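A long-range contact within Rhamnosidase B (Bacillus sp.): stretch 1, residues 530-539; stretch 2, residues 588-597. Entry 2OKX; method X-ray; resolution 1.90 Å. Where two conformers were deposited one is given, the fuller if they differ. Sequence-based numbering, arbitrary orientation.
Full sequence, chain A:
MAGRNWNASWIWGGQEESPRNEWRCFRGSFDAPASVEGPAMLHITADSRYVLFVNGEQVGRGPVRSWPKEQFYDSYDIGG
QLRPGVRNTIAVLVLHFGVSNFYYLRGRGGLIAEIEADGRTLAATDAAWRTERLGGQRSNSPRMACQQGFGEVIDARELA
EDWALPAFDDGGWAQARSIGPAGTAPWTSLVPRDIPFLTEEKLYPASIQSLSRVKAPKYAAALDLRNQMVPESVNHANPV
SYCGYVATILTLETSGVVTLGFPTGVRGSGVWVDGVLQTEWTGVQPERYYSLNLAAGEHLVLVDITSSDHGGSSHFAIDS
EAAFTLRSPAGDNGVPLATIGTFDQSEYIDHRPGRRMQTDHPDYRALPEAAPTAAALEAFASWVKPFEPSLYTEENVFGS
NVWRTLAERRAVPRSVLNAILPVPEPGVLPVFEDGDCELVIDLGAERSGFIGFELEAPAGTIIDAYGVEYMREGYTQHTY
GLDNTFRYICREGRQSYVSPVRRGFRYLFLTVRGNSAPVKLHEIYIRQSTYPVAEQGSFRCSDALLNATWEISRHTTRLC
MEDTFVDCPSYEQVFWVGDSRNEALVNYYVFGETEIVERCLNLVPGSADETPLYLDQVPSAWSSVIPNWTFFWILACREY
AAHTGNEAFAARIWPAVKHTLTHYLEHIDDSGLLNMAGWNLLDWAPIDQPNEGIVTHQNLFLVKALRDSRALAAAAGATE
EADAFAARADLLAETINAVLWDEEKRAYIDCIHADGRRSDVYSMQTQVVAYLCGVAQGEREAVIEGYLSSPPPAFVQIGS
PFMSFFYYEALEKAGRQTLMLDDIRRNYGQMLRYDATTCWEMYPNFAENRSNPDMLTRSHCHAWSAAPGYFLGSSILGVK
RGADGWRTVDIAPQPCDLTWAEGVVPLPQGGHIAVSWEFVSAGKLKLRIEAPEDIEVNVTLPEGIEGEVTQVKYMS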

ATOM      1  N   THR A 530     -10.444  -0.080  -8.715  1.00 16.95           N
ATOM      2  CA  THR A 530      -9.102  -0.178  -9.276  1.00 16.72           C
ATOM      3  C   THR A 530      -9.004   0.702 -10.510  1.00 16.07           C
ATOM      4  O   THR A 530      -9.986   1.297 -10.947  1.00 16.38           O
ATOM      5  CB  THR A 530      -8.761  -1.618  -9.733  1.00 17.79           C
ATOM      6  OG1 THR A 530      -9.496  -1.920 -10.928  1.00 16.49           O
ATOM      7  CG2 THR A 530      -9.130  -2.636  -8.656  1.00 16.85           C
ATOM      8  N   TYR A 531      -7.805   0.778 -11.072  1.00 17.65           N
ATOM      9  CA  TYR A 531      -7.598   1.534 -12.291  1.00 17.40           C
ATOM     10  C   TYR A 531      -8.499   0.814 -13.294  1.00 18.17           C
ATOM     11  O   TYR A 531      -8.707  -0.392 -13.178  1.00 17.43           O
ATOM     12  CB  TYR A 531      -6.129   1.445 -12.718  1.00 17.73           C
ATOM     13  CG  TYR A 531      -5.786   2.300 -13.913  1.00 19.71           C
ATOM     14  CD1 TYR A 531      -5.899   1.800 -15.213  1.00 18.79           C
ATOM     15  CD2 TYR A 531      -5.380   3.626 -13.747  1.00 19.00           C
ATOM     16  CE1 TYR A 531      -5.614   2.600 -16.316  1.00 20.39           C
ATOM     17  CE2 TYR A 531      -5.099   4.437 -14.841  1.00 20.08           C
ATOM     18  CZ  TYR A 531      -5.215   3.919 -16.121  1.00 21.39           C
ATOM     19  OH  TYR A 531      -4.924   4.719 -17.202  1.00 22.01           O
ATOM     20  N   PRO A 532      -9.062   1.540 -14.275  1.00 16.36           N
ATOM     21  CA  PRO A 532      -9.937   0.895 -15.258  1.00 18.54           C
ATOM     22  C   PRO A 532      -9.206  -0.085 -16.172  1.00 20.76           C
ATOM     23  O   PRO A 532      -8.578   0.313 -17.149  1.00 22.01           O
ATOM     24  CB  PRO A 532     -10.533   2.078 -16.020  1.00 18.25           C
ATOM     25  CG  PRO A 532      -9.426   3.089 -15.976  1.00 16.03           C
ATOM     26  CD  PRO A 532      -8.944   2.985 -14.544  1.00 16.38           C
ATOM     27  N   VAL A 533      -9.290  -1.371 -15.843  1.00 20.56           N
ATOM     28  CA  VAL A 533      -8.646  -2.403 -16.644  1.00 20.74           C
ATOM     29  C   VAL A 533      -9.661  -3.438 -17.108  1.00 20.87           C
ATOM     30  O   VAL A 533     -10.575  -3.806 -16.365  1.00 22.27           O
ATOM     31  CB  VAL A 533      -7.543  -3.149 -15.846  1.00 20.92           C
ATOM     32  CG1 VAL A 533      -6.396  -2.210 -15.530  1.00 21.01           C
ATOM     33  CG2 VAL A 533      -8.134  -3.729 -14.560  1.00 20.61           C
ATOM     34  N   ALA A 534      -9.505  -3.891 -18.345  1.00 19.25           N
ATOM     35  CA  ALA A 534     -10.371  -4.917 -18.902  1.00 19.50           C
ATOM     36  C   ALA A 534      -9.453  -6.114 -19.139  1.00 17.90           C
ATOM     37  O   ALA A 534      -8.253  -5.947 -19.342  1.00 15.64           O
ATOM     38  CB  ALA A 534     -10.997  -4.446 -20.214  1.00 20.01           C
ATOM     39  N   GLU A 535     -10.007  -7.319 -19.102  1.00 17.19           N
ATOM     40  CA  GLU A 535      -9.197  -8.514 -19.283  1.00 15.95           C
ATOM     41  C   GLU A 535      -8.854  -8.754 -20.745  1.00 16.76           C
ATOM     42  O   GLU A 535      -9.176  -9.797 -21.315  1.00 16.62           O
ATOM     43  CB  GLU A 535      -9.922  -9.711 -18.656  1.00 17.03           C
ATOM     44  CG  GLU A 535     -10.048  -9.537 -17.137  1.00 15.16           C
ATOM     45  CD  GLU A 535     -10.657 -10.729 -16.405  1.00 17.93           C
ATOM     46  OE1 GLU A 535     -10.594 -10.732 -15.162  1.00 20.14           O
ATOM     47  OE2 GLU A 535     -11.202 -11.646 -17.048  1.00 16.87           O
ATOM     48  N   GLN A 536      -8.166  -7.776 -21.336  1.00 16.56           N
ATOM     49  CA  GLN A 536      -7.784  -7.825 -22.742  1.00 18.03           C
ATOM     50  C   GLN A 536      -6.630  -8.758 -23.054  1.00 17.52           C
ATOM     51  O   GLN A 536      -6.421  -9.128 -24.207  1.00 19.35           O
ATOM     52  CB  GLN A 536      -7.468  -6.412 -23.244  1.00 15.92           C
ATOM     53  CG  GLN A 536      -8.671  -5.480 -23.151  1.00 16.62           C
ATOM     54  CD  GLN A 536      -9.891  -6.032 -23.872  1.00 19.42           C
ATOM     55  OE1 GLN A 536      -9.854  -6.287 -25.084  1.00 21.86           O
ATOM     56  NE2 GLN A 536     -10.977  -6.226 -23.132  1.00 12.70           N
ATOM     57  N   GLY A 537      -5.866  -9.125 -22.032  1.00 15.73           N
ATOM     58  CA  GLY A 537      -4.764 -10.043 -22.250  1.00 15.72           C
ATOM     59  C   GLY A 537      -5.161 -11.398 -21.701  1.00 17.06           C
ATOM     60  O   GLY A 537      -6.073 -11.487 -20.877  1.00 16.08           O
ATOM     61  N   SER A 538      -4.500 -12.459 -22.148  1.00 17.33           N
ATOM     62  CA  SER A 538      -4.829 -13.783 -21.638  1.00 17.70           C
ATOM     63  C   SER A 538      -3.740 -14.812 -21.880  1.00 17.12           C
ATOM     64  O   SER A 538      -2.829 -14.611 -22.693  1.00 13.55           O
ATOM     65  CB  SER A 538      -6.146 -14.291 -22.249  1.00 20.10           C
ATOM     66  OG  SER A 538      -6.041 -14.480 -23.649  1.00 22.31           O
ATOM     67  N   PHE A 539      -3.847 -15.914 -21.145  1.00 16.01           N
ATOM     68  CA  PHE A 539      -2.923 -17.028 -21.270  1.00 16.81           C
ATOM     69  C   PHE A 539      -3.524 -18.279 -20.651  1.00 17.72           C
ATOM     70  O   PHE A 539      -4.042 -18.237 -19.536  1.00 17.70           O
ATOM     71  CB  PHE A 539      -1.593 -16.742 -20.572  1.00 17.16           C
ATOM     72  CG  PHE A 539      -0.650 -17.919 -20.584  1.00 16.79           C
ATOM     73  CD1 PHE A 539       0.230 -18.114 -21.645  1.00 15.24           C
ATOM     74  CD2 PHE A 539      -0.701 -18.878 -19.568  1.00 15.91           C
ATOM     75  CE1 PHE A 539       1.043 -19.249 -21.695  1.00 17.70           C
ATOM     76  CE2 PHE A 539       0.102 -20.012 -19.611  1.00 14.81           C
ATOM     77  CZ  PHE A 539       0.977 -20.201 -20.676  1.00 16.47           C
ATOM     78  N   TYR A 588       1.400  -4.701 -19.080  1.00 15.16           N
ATOM     79  CA  TYR A 588       1.436  -4.659 -20.544  1.00 15.55           C
ATOM     80  C   TYR A 588       0.887  -5.949 -21.143  1.00 15.72           C
ATOM     81  O   TYR A 588       0.193  -5.933 -22.163  1.00 14.50           O
ATOM     82  CB  TYR A 588       2.878  -4.450 -21.049  1.00 15.67           C
ATOM     83  CG  TYR A 588       3.495  -3.107 -20.714  1.00 15.21           C
ATOM     84  CD1 TYR A 588       4.869  -2.988 -20.514  1.00 16.12           C
ATOM     85  CD2 TYR A 588       2.711  -1.960 -20.597  1.00 17.61           C
ATOM     86  CE1 TYR A 588       5.451  -1.767 -20.198  1.00 18.36           C
ATOM     87  CE2 TYR A 588       3.286  -0.723 -20.284  1.00 19.56           C
ATOM     88  CZ  TYR A 588       4.657  -0.639 -20.080  1.00 19.32           C
ATOM     89  OH  TYR A 588       5.234   0.560 -19.725  1.00 19.84           O
ATOM     90  N   TYR A 589       1.203  -7.075 -20.515  1.00 15.92           N
ATOM     91  CA  TYR A 589       0.738  -8.348 -21.043  1.00 16.06           C
ATOM     92  C   TYR A 589      -0.666  -8.774 -20.629  1.00 16.69           C
ATOM     93  O   TYR A 589      -1.361  -9.422 -21.410  1.00 16.43           O
ATOM     94  CB  TYR A 589       1.737  -9.460 -20.703  1.00 16.02           C
ATOM     95  CG  TYR A 589       2.882  -9.554 -21.697  1.00 15.05           C
ATOM     96  CD1 TYR A 589       3.839  -8.547 -21.784  1.00 14.24           C
ATOM     97  CD2 TYR A 589       2.982 -10.636 -22.574  1.00 16.05           C
ATOM     98  CE1 TYR A 589       4.872  -8.609 -22.726  1.00 15.96           C
ATOM     99  CE2 TYR A 589       4.013 -10.710 -23.519  1.00 14.53           C
ATOM    100  CZ  TYR A 589       4.950  -9.693 -23.587  1.00 16.77           C
ATOM    101  OH  TYR A 589       5.969  -9.756 -24.512  1.00 18.34           O
ATOM    102  N   VAL A 590      -1.099  -8.409 -19.428  1.00 16.30           N
ATOM    103  CA  VAL A 590      -2.429  -8.825 -18.986  1.00 16.19           C
ATOM    104  C   VAL A 590      -3.550  -7.801 -19.168  1.00 15.90           C
ATOM    105  O   VAL A 590      -4.712  -8.187 -19.311  1.00 15.63           O
ATOM    106  CB  VAL A 590      -2.407  -9.282 -17.508  1.00 18.94           C
ATOM    107  CG1 VAL A 590      -1.294 -10.307 -17.303  1.00 16.83           C
ATOM    108  CG2 VAL A 590      -2.232  -8.097 -16.587  1.00 21.04           C
ATOM    109  N   PHE A 591      -3.213  -6.512 -19.173  1.00 14.87           N
ATOM    110  CA  PHE A 591      -4.223  -5.464 -19.341  1.00 15.55           C
ATOM    111  C   PHE A 591      -3.965  -4.523 -20.520  1.00 15.42           C
ATOM    112  O   PHE A 591      -4.890  -4.192 -21.263  1.00 16.31           O
ATOM    113  CB  PHE A 591      -4.352  -4.636 -18.059  1.00 14.69           C
ATOM    114  CG  PHE A 591      -4.783  -5.435 -16.866  1.00 16.18           C
ATOM    115  CD1 PHE A 591      -5.923  -6.226 -16.919  1.00 16.55           C
ATOM    116  CD2 PHE A 591      -4.047  -5.395 -15.684  1.00 17.50           C
ATOM    117  CE1 PHE A 591      -6.329  -6.970 -15.815  1.00 18.90           C
ATOM    118  CE2 PHE A 591      -4.443  -6.134 -14.572  1.00 15.86           C
ATOM    119  CZ  PHE A 591      -5.587  -6.922 -14.639  1.00 17.00           C
ATOM    120  N   GLY A 592      -2.719  -4.082 -20.670  1.00 15.91           N
ATOM    121  CA  GLY A 592      -2.359  -3.195 -21.769  1.00 17.87           C
ATOM    122  C   GLY A 592      -2.504  -1.701 -21.519  1.00 20.87           C
ATOM    123  O   GLY A 592      -2.478  -0.908 -22.462  1.00 19.01           O
ATOM    124  N   GLU A 593      -2.651  -1.294 -20.262  1.00 20.13           N
ATOM    125  CA  GLU A 593      -2.800   0.126 -19.973  1.00 21.62           C
ATOM    126  C   GLU A 593      -1.458   0.848 -20.012  1.00 21.01           C
ATOM    127  O   GLU A 593      -0.419   0.277 -19.667  1.00 20.59           O
ATOM    128  CB  GLU A 593      -3.481   0.321 -18.612  0.58 22.15           C
ATOM    129  CG  GLU A 593      -4.912  -0.232 -18.555  0.58 22.55           C
ATOM    130  CD  GLU A 593      -5.794   0.282 -19.689  0.58 20.34           C
ATOM    131  OE1 GLU A 593      -5.940   1.509 -19.840  0.58 20.71           O
ATOM    132  OE2 GLU A 593      -6.348  -0.544 -20.438  0.58 24.33           O
ATOM    133  N   THR A 594      -1.479   2.102 -20.450  1.00 19.96           N
ATOM    134  CA  THR A 594      -0.251   2.883 -20.543  1.00 20.04           C
ATOM    135  C   THR A 594      -0.276   4.199 -19.772  1.00 20.24           C
ATOM    136  O   THR A 594       0.751   4.627 -19.249  1.00 20.17           O
ATOM    137  CB  THR A 594       0.091   3.201 -22.016  1.00 21.37           C
ATOM    138  OG1 THR A 594      -1.018   3.865 -22.626  1.00 18.71           O
ATOM    139  CG2 THR A 594       0.395   1.921 -22.783  1.00 21.62           C
ATOM    140  N   GLU A 595      -1.438   4.840 -19.692  1.00 20.44           N
ATOM    141  CA  GLU A 595      -1.517   6.119 -18.997  1.00 23.65           C
ATOM    142  C   GLU A 595      -1.097   6.048 -17.536  1.00 22.77           C
ATOM    143  O   GLU A 595      -0.435   6.953 -17.040  1.00 20.62           O
ATOM    144  CB  GLU A 595      -2.922   6.718 -19.121  1.00 27.13           C
ATOM    145  CG  GLU A 595      -3.268   7.151 -20.543  1.00 33.36           C
ATOM    146  CD  GLU A 595      -4.493   8.046 -20.607  1.00 38.88           C
ATOM    147  OE1 GLU A 595      -4.936   8.366 -21.730  1.00 44.67           O
ATOM    148  OE2 GLU A 595      -5.009   8.440 -19.540  1.00 42.96           O
ATOM    149  N   ILE A 596      -1.467   4.972 -16.847  1.00 20.03           N
ATOM    150  CA  ILE A 596      -1.090   4.833 -15.450  1.00 19.53           C
ATOM    151  C   ILE A 596       0.432   4.727 -15.330  1.00 18.60           C
ATOM    152  O   ILE A 596       1.028   5.243 -14.392  1.00 19.51           O
ATOM    153  CB  ILE A 596      -1.760   3.589 -14.809  1.00 21.00           C
ATOM    154  CG1 ILE A 596      -1.333   3.460 -13.345  1.00 19.75           C
ATOM    155  CG2 ILE A 596      -1.399   2.333 -15.596  1.00 21.34           C
ATOM    156  CD1 ILE A 596      -2.003   2.304 -12.600  1.00 19.06           C
ATOM    157  N   VAL A 597       1.067   4.067 -16.291  1.00 19.89           N
ATOM    158  CA  VAL A 597       2.512   3.921 -16.252  1.00 19.16           C
ATOM    159  C   VAL A 597       3.196   5.281 -16.395  1.00 21.02           C
ATOM    160  O   VAL A 597       4.063   5.627 -15.592  1.00 19.99           O
ATOM    161  CB  VAL A 597       3.019   2.978 -17.367  1.00 19.61           C
ATOM    162  CG1 VAL A 597       4.526   2.860 -17.292  1.00 18.30           C
ATOM    163  CG2 VAL A 597       2.363   1.600 -17.227  1.00 19.21           C
TER
HETATM  164  O   HOH W   1      -6.064   3.925 -19.455  1.00 29.40           O
HETATM  165  O   HOH W   2      -7.605  -2.771 -20.146  1.00 33.66           O
HETATM  166  O   HOH W   3      -6.541 -10.085 -18.591  1.00 17.78           O
HETATM  167  O   HOH W   4      -0.730 -12.244 -21.932  1.00 21.61           O

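How do the two backbones meet? Stretch 1 is mostly loop, becoming a strand at Ser538, while stretch 2 begins in a helix, with Phe591 the first residue to leave helical phi/psi, and enters another helix at Glu595. The chains draw closest at Gly537 and Val590, whose CA atoms lie 4.2 Å apart, and are wider at the other end, where the CA atoms of Tyr531 and Ile596 are 8.0 Å apart. One direct hydrogen bond joins them: Gly537 N donates to Val590 O at 3.1 Å, a weak bond because its angle at the hydrogen is only 134°. Beside it, Gly537 CA approaches Tyr589 O at 3.6 Å in a nearly straight CA-H...O contact.

Why does glycine suit position 537? A CB there would point toward stretch 2 and lie 2.1 Å from Tyr589 O and 2.9 Å from Val590 CA, both clashes. The lack of a side chain therefore lets the backbones come this near. Water 3 strengthens the junction, donating to both Gly537 O and Val590 O at 2.7 Å.

What do the two aromatic rings contribute? Each offers a face to an aliphatic residue of the other stretch. Val533 CB sits over the Phe591 ring, 3.8 Å from its centroid and 20° off the normal; Ala534 O approaches the edge of the same ring, 3.4 Å from Phe591 CD1, where the polarized ring hydrogens suit a carbonyl oxygen. The Tyr531 ring, in the t rotamer, receives Ile596 in the same fashion, with Ile596 CB 3.8 Å from the ring centroid and 24° off the normal. Tyr531 and Ile596 both direct their CA-to-CB bonds toward the opposing stretch, and both are buried, as are Gly537 and Phe591. In both Val533 and Ile596 the beta-branched CB, broad and aliphatic, is the atom that meets the ring.

How is a charged residue accommodated among these apolar groups? Glu593 points its CA-to-CB bond toward stretch 1, and its aliphatic part packs there: Glu593 CG is 3.7 Å from Tyr531 CE1 and 3.9 Å from Val533 CG1. Its chi angles, all near -60°, fold the chain, and its carboxylate is served by water. Water 1 donates to Glu593 OE1 at 2.4 Å and hydrogen-bonds Tyr531 OH at 2.6 Å, so the phenol keeps a polar partner beyond its packed ring. Water 2 accepts from Ala534 N at 2.8 Å and lies 2.6 Å from Glu593 OE2, linking the carboxylate to the backbone of stretch 1.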